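Local coordinates for sugar-binding transport ATP-binding protein (Pyrococcus horikoshii, PDB 1V43) that probably binds and hydrolyses ATP as the nucleotide-binding subunit that powers an ABC transporter for sugar uptake, at residues A[98-103]-A[133-138]; A[126-131]-A[185-190]. All blocks are in the same frame, centred on the assembly; numbering follows the deposited sequence.

Contact 1 of 2, residues A[98-103]-A[133-138]; sequences MTVYEN and ELLNRY
Leu-135, Val-100 and Thr-99 carry the join between the start of helix 100-105 and the type I beta turn 134-137. Thr-99, at the N-cap position, makes no capping bond with its side chain. With OG1 anti to the backbone N (chi1 -176°), its hydroxyl instead lies between two turn carbonyls, 2.7 Å from Leu-135 O and 3.1 Å from Arg-137 O, with one proton to offer them. The same oxygens receive helix amides: Val-100 N bonds to Arg-137 O at 3.0 Å, almost in line with the C=O, and Tyr-101 N reaches an in-plane lone pair of Leu-135 O at 2.9 Å. Beside these bonds, Val-100 CG1 meets Leu-135 CD2 at 4.0 Å, the two side chains crossing at about a right angle, while Val-100 CG2 lies against Leu-134 O and CB. An alanine at Val-100 would probably open a gap beside Leu-135 CD2 and Leu-134 CB, where both branches now fill the space. Tyr-101 hydrogen-bonds through OH to Asp-119 on helix 115-128. Turn carbonyls binding the first amides of a helix here tie together two parts of the helical subdomain of the ABC ATPase fold, between Q-loop and signature motif.

Contact 2 of 2, residues A[126-131]-A[185-190]; sequences AELLQI and KKLQQK
Leu-187 and Leu-128 meet at the tight part of this contact, where the end of helix 115-128 faces helix 174-191. Leu-187 has CG anti to its backbone N (chi1 173°), which carries both methyls across to the other segment. CD1 rests on Leu-128 CB at 4.0 Å and comes close to that residue's carbonyl oxygen, whereas CD2 meets Leu-129 CD2, also at 4.0 Å, with the Leu-129 and Leu-187 side chains crossing at about a right angle. Val-152 of helix 147-156 packs on both Leu-129 and Leu-187, so a third helix also packs against the buried side. Directly after Leu-128 and Leu-129, helix 115-128 ends in a Schellman motif, in which Gln-130 has positive phi and Ile-131 N bonds back to Ala-126 O.

The outer side is looser. Lys-190 is extended beyond CG and runs out past the tip of Leu-128, its CD and CE each 3.8 Å from Leu-128 CD2 and its NZ 3.5 Å from the same methyl. Glu-127, bent at chi2, brings OE1 to 4.1 Å from Lys-190 NZ, too far for a salt bridge. Both residues are exposed, so their charged ends are probably hydrated. Nearby, Lys-186 of helix 174-191 forms a salt bridge with Asp-315 of the second subunit.

No hydrogen bond passes between the two segments. Between them, three leucines and the aliphatic part of a lysine join the end of helix 115-128 to the helix that follows the Walker B strand, and the one pair of opposite charges would probably add only a weak, solvent-screened attraction. Cohesion between the segments thus rests mainly on apolar burial, with little directional bonding to fix how the two helices sit against each other.

The two contacts interleave along the chain, in the order 98-103, 126-131, 133-138, 185-190, and their centres lie about 17 Å apart. They touch directly: Leu-135 CD2 packs on Ala-126 CB at 3.8 Å, and Val-100 CG1 approaches Ile-131 CD1 at 4.2 Å. Segment 126-131 thus faces both ways: Ala-126 and Ile-131 meet contact 1, while Leu-128 and Leu-129 meet helix 174-191. Contact 1 is internal to the helical subdomain; contact 2 joins that subdomain to a helix of the nucleotide-binding core. Both lie away from the ATP site formed by Phe-21 and residues 47-52. Leu-142, touching Val-100 and Leu-134, begins the LSGGQ signature.

Contact 1 of 2, residues A[98-103]-A[133-138]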
loop_
_atom_site.group_PDB
_atom_site.type_symbol
_atom_site.label_atom_id
_atom_site.label_comp_id
_atom_site.label_asym_id
_atom_site.label_seq_id
_atom_site.Cartn_x
_atom_site.Cartn_y
_atom_site.Cartn_z
ATOM N N MET A 98 15.497 31.017 4.085
ATOM C CA MET A 98 15.796 31.162 5.503
ATOM C C MET A 98 16.512 29.926 6.037
ATOM O O MET A 98 16.465 28.852 5.436
ATOM C CB MET A 98 14.514 31.399 6.309
ATOM C CG MET A 98 13.774 32.677 5.947
ATOM S SD MET A 98 12.675 33.260 7.267
ATOM C CE MET A 98 13.574 34.724 7.853
ATOM N N THR A 99 17.195 30.087 7.163
ATOM C CA THR A 99 17.897 28.969 7.773
ATOM C C THR A 99 16.859 28.186 8.588
ATOM O O THR A 99 15.782 28.703 8.866
ATOM C CB THR A 99 19.016 29.480 8.691
ATOM O OG1 THR A 99 19.746 28.372 9.215
ATOM C CG2 THR A 99 18.448 30.280 9.823
ATOM N N VAL A 100 17.159 26.942 8.946
ATOM C CA VAL A 100 16.212 26.169 9.736
ATOM C C VAL A 100 15.799 27.018 10.932
ATOM O O VAL A 100 14.611 27.153 11.226
ATOM C CB VAL A 100 16.824 24.835 10.221
ATOM C CG1 VAL A 100 15.881 24.154 11.216
ATOM C CG2 VAL A 100 17.059 23.913 9.036
ATOM N N TYR A 101 16.778 27.624 11.598
ATOM C CA TYR A 101 16.485 28.460 12.751
ATOM C C TYR A 101 15.522 29.594 12.377
ATOM O O TYR A 101 14.605 29.929 13.138
ATOM C CB TYR A 101 17.778 29.071 13.302
ATOM C CG TYR A 101 17.597 29.883 14.573
ATOM C CD1 TYR A 101 17.942 29.354 15.821
ATOM C CD2 TYR A 101 17.099 31.190 14.526
ATOM C CE1 TYR A 101 17.799 30.113 16.987
ATOM C CE2 TYR A 101 16.945 31.960 15.698
ATOM C CZ TYR A 101 17.294 31.417 16.918
ATOM O OH TYR A 101 17.112 32.160 18.074
ATOM N N GLU A 102 15.761 30.203 11.221
ATOM C CA GLU A 102 14.926 31.302 10.751
ATOM C C GLU A 102 13.555 30.801 10.306
ATOM O O GLU A 102 12.536 31.451 10.539
ATOM C CB GLU A 102 15.623 32.046 9.606
ATOM C CG GLU A 102 16.703 33.007 10.084
ATOM C CD GLU A 102 16.145 34.101 10.985
ATOM O OE1 GLU A 102 15.309 34.895 10.504
ATOM O OE2 GLU A 102 16.539 34.170 12.172
ATOM N N ASN A 103 13.540 29.641 9.662
ATOM C CA ASN A 103 12.293 29.047 9.217
ATOM C C ASN A 103 11.404 28.860 10.454
ATOM O O ASN A 103 10.282 29.364 10.512
ATOM C CB ASN A 103 12.571 27.700 8.550
ATOM C CG ASN A 103 11.330 27.089 7.928
ATOM O OD1 ASN A 103 10.331 26.857 8.610
ATOM N ND2 ASN A 103 11.389 26.822 6.630
ATOM N N GLU A 133 20.889 20.111 15.218
ATOM C CA GLU A 133 22.138 20.181 14.474
ATOM C C GLU A 133 21.984 20.715 13.056
ATOM O O GLU A 133 22.960 20.788 12.320
ATOM C CB GLU A 133 22.808 18.797 14.411
ATOM C CG GLU A 133 22.602 17.859 15.624
ATOM C CD GLU A 133 23.164 18.381 16.946
ATOM O OE1 GLU A 133 23.418 17.554 17.853
ATOM O OE2 GLU A 133 23.336 19.603 17.099
ATOM N N LEU A 134 20.770 21.085 12.667
ATOM C CA LEU A 134 20.533 21.612 11.322
ATOM C C LEU A 134 20.094 23.052 11.413
ATOM O O LEU A 134 19.737 23.668 10.408
ATOM C CB LEU A 134 19.419 20.841 10.621
ATOM C CG LEU A 134 19.346 19.332 10.837
ATOM C CD1 LEU A 134 18.105 18.810 10.146
ATOM C CD2 LEU A 134 20.597 18.665 10.307
ATOM N N LEU A 135 20.117 23.593 12.624
ATOM C CA LEU A 135 19.659 24.949 12.827
ATOM C C LEU A 135 20.321 26.017 11.956
ATOM O O LEU A 135 19.643 26.941 11.497
ATOM C CB LEU A 135 19.754 25.300 14.321
ATOM C CG LEU A 135 18.664 24.594 15.141
ATOM C CD1 LEU A 135 18.963 24.725 16.631
ATOM C CD2 LEU A 135 17.290 25.195 14.792
ATOM N N ASN A 136 21.620 25.900 11.704
ATOM C CA ASN A 136 22.290 26.898 10.885
ATOM C C ASN A 136 22.405 26.470 9.422
ATOM O O ASN A 136 23.080 27.126 8.624
ATOM C CB ASN A 136 23.675 27.222 11.463
ATOM C CG ASN A 136 24.656 26.071 11.326
ATOM O OD1 ASN A 136 24.268 24.908 11.211
ATOM N ND2 ASN A 136 25.942 26.392 11.360
ATOM N N ARG A 137 21.738 25.371 9.071
ATOM C CA ARG A 137 21.763 24.880 7.698
ATOM C C ARG A 137 20.581 25.419 6.897
ATOM O O ARG A 137 19.584 25.873 7.463
ATOM C CB ARG A 137 21.752 23.352 7.665
ATOM C CG ARG A 137 22.936 22.714 8.349
ATOM C CD ARG A 137 23.025 21.244 8.008
ATOM N NE ARG A 137 23.951 20.526 8.878
ATOM C CZ ARG A 137 24.221 19.229 8.767
ATOM N NH1 ARG A 137 23.640 18.502 7.819
ATOM N NH2 ARG A 137 25.073 18.658 9.607
ATOM N N TYR A 138 20.708 25.378 5.576
ATOM C CA TYR A 138 19.660 25.869 4.688
ATOM C C TYR A 138 18.824 24.736 4.103
ATOM O O TYR A 138 19.276 23.588 4.037
ATOM C CB TYR A 138 20.272 26.691 3.551
ATOM C CG TYR A 138 20.711 28.071 3.973
ATOM C CD1 TYR A 138 22.041 28.336 4.299
ATOM C CD2 TYR A 138 19.789 29.111 4.070
ATOM C CE1 TYR A 138 22.439 29.616 4.708
ATOM C CE2 TYR A 138 20.177 30.387 4.482
ATOM C CZ TYR A 138 21.503 30.630 4.796
ATOM O OH TYR A 138 21.881 31.892 5.186
#

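Contact 2 of 2, residues A[126-131]-A[185-190]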
loop_
_atom_site.group_PDB
_atom_site.type_symbol
_atom_site.label_atom_id
_atom_site.label_comp_id
_atom_site.label_asym_id
_atom_site.label_seq_id
_atom_site.Cartn_x
_atom_site.Cartn_y
_atom_site.Cartn_z
ATOM N N ALA A 126 13.306 22.578 18.156
ATOM C CA ALA A 126 14.357 21.906 17.408
ATOM C C ALA A 126 14.799 20.632 18.126
ATOM O O ALA A 126 15.048 19.599 17.490
ATOM C CB ALA A 126 15.544 22.857 17.210
ATOM N N GLU A 127 14.895 20.699 19.449
ATOM C CA GLU A 127 15.297 19.529 20.214
ATOM C C GLU A 127 14.203 18.456 20.110
ATOM O O GLU A 127 14.501 17.272 19.925
ATOM C CB GLU A 127 15.555 19.917 21.678
ATOM C CG GLU A 127 16.112 18.799 22.571
ATOM C CD GLU A 127 15.093 17.682 22.849
ATOM O OE1 GLU A 127 13.908 17.999 23.115
ATOM O OE2 GLU A 127 15.480 16.490 22.818
ATOM N N LEU A 128 12.943 18.879 20.206
ATOM C CA LEU A 128 11.803 17.970 20.124
ATOM C C LEU A 128 11.747 17.225 18.800
ATOM O O LEU A 128 11.335 16.076 18.757
ATOM C CB LEU A 128 10.489 18.728 20.339
ATOM C CG LEU A 128 10.189 19.017 21.808
ATOM C CD1 LEU A 128 9.009 19.943 21.936
ATOM C CD2 LEU A 128 9.929 17.708 22.520
ATOM N N LEU A 129 12.158 17.883 17.721
ATOM C CA LEU A 129 12.160 17.246 16.413
ATOM C C LEU A 129 13.528 16.623 16.080
ATOM O O LEU A 129 13.721 16.070 15.000
ATOM C CB LEU A 129 11.764 18.268 15.348
ATOM C CG LEU A 129 10.273 18.520 15.049
ATOM C CD1 LEU A 129 9.669 17.246 14.481
ATOM C CD2 LEU A 129 9.524 18.979 16.304
ATOM N N GLN A 130 14.471 16.711 17.016
ATOM C CA GLN A 130 15.815 16.175 16.815
ATOM C C GLN A 130 16.488 16.792 15.593
ATOM O O GLN A 130 17.131 16.102 14.803
ATOM C CB GLN A 130 15.764 14.646 16.674
ATOM C CG GLN A 130 15.463 13.922 17.979
ATOM C CD GLN A 130 14.622 12.673 17.768
ATOM O OE1 GLN A 130 13.496 12.746 17.261
ATOM N NE2 GLN A 130 15.162 11.517 18.157
ATOM N N ILE A 131 16.326 18.096 15.427
ATOM C CA ILE A 131 16.958 18.778 14.306
ATOM C C ILE A 131 17.855 19.913 14.800
ATOM O O ILE A 131 18.194 20.802 14.030
ATOM C CB ILE A 131 15.906 19.362 13.333
ATOM C CG1 ILE A 131 14.867 20.164 14.118
ATOM C CG2 ILE A 131 15.245 18.241 12.520
ATOM C CD1 ILE A 131 13.974 21.023 13.254
ATOM N N LYS A 185 3.395 11.055 15.702
ATOM C CA LYS A 185 2.622 10.459 16.785
ATOM C C LYS A 185 3.358 10.517 18.130
ATOM O O LYS A 185 2.790 10.938 19.144
ATOM C CB LYS A 185 2.246 9.007 16.436
ATOM C CG LYS A 185 1.327 8.324 17.471
ATOM C CD LYS A 185 0.258 9.288 18.000
ATOM C CE LYS A 185 -0.621 8.668 19.071
ATOM N NZ LYS A 185 -1.745 7.892 18.500
ATOM N N LYS A 186 4.627 10.117 18.151
ATOM C CA LYS A 186 5.393 10.169 19.398
ATOM C C LYS A 186 5.526 11.591 19.923
ATOM O O LYS A 186 5.453 11.819 21.125
ATOM C CB LYS A 186 6.786 9.597 19.207
ATOM C CG LYS A 186 6.855 8.106 18.967
ATOM C CD LYS A 186 8.324 7.798 18.755
ATOM C CE LYS A 186 8.607 6.365 18.435
ATOM N NZ LYS A 186 10.065 6.261 18.113
ATOM N N LEU A 187 5.751 12.540 19.017
ATOM C CA LEU A 187 5.859 13.941 19.393
ATOM C C LEU A 187 4.558 14.413 20.060
ATOM O O LEU A 187 4.583 15.067 21.104
ATOM C CB LEU A 187 6.126 14.795 18.156
ATOM C CG LEU A 187 6.089 16.307 18.383
ATOM C CD1 LEU A 187 7.264 16.686 19.261
ATOM C CD2 LEU A 187 6.135 17.062 17.054
ATOM N N GLN A 188 3.423 14.089 19.442
ATOM C CA GLN A 188 2.129 14.489 19.980
ATOM C C GLN A 188 1.876 13.867 21.350
ATOM O O GLN A 188 1.291 14.515 22.206
ATOM C CB GLN A 188 0.996 14.120 19.008
ATOM C CG GLN A 188 -0.387 14.635 19.420
ATOM C CD GLN A 188 -1.038 13.781 20.506
ATOM O OE1 GLN A 188 -1.910 14.243 21.240
ATOM N NE2 GLN A 188 -0.620 12.530 20.600
ATOM N N GLN A 189 2.326 12.628 21.567
ATOM C CA GLN A 189 2.141 11.961 22.866
ATOM C C GLN A 189 3.037 12.587 23.917
ATOM O O GLN A 189 2.773 12.505 25.115
ATOM C CB GLN A 189 2.462 10.459 22.782
ATOM C CG GLN A 189 1.488 9.687 21.931
ATOM C CD GLN A 189 1.881 8.226 21.779
ATOM O OE1 GLN A 189 3.041 7.912 21.496
ATOM N NE2 GLN A 189 0.912 7.328 21.944
ATOM N N LYS A 190 4.132 13.181 23.473
ATOM C CA LYS A 190 5.019 13.832 24.417
ATOM C C LYS A 190 4.389 15.189 24.771
ATOM O O LYS A 190 4.355 15.595 25.931
ATOM C CB LYS A 190 6.405 14.021 23.783
ATOM C CG LYS A 190 7.485 14.463 24.758
ATOM C CD LYS A 190 8.873 14.445 24.118
ATOM C CE LYS A 190 9.924 14.973 25.089
ATOM N NZ LYS A 190 11.281 15.084 24.465
#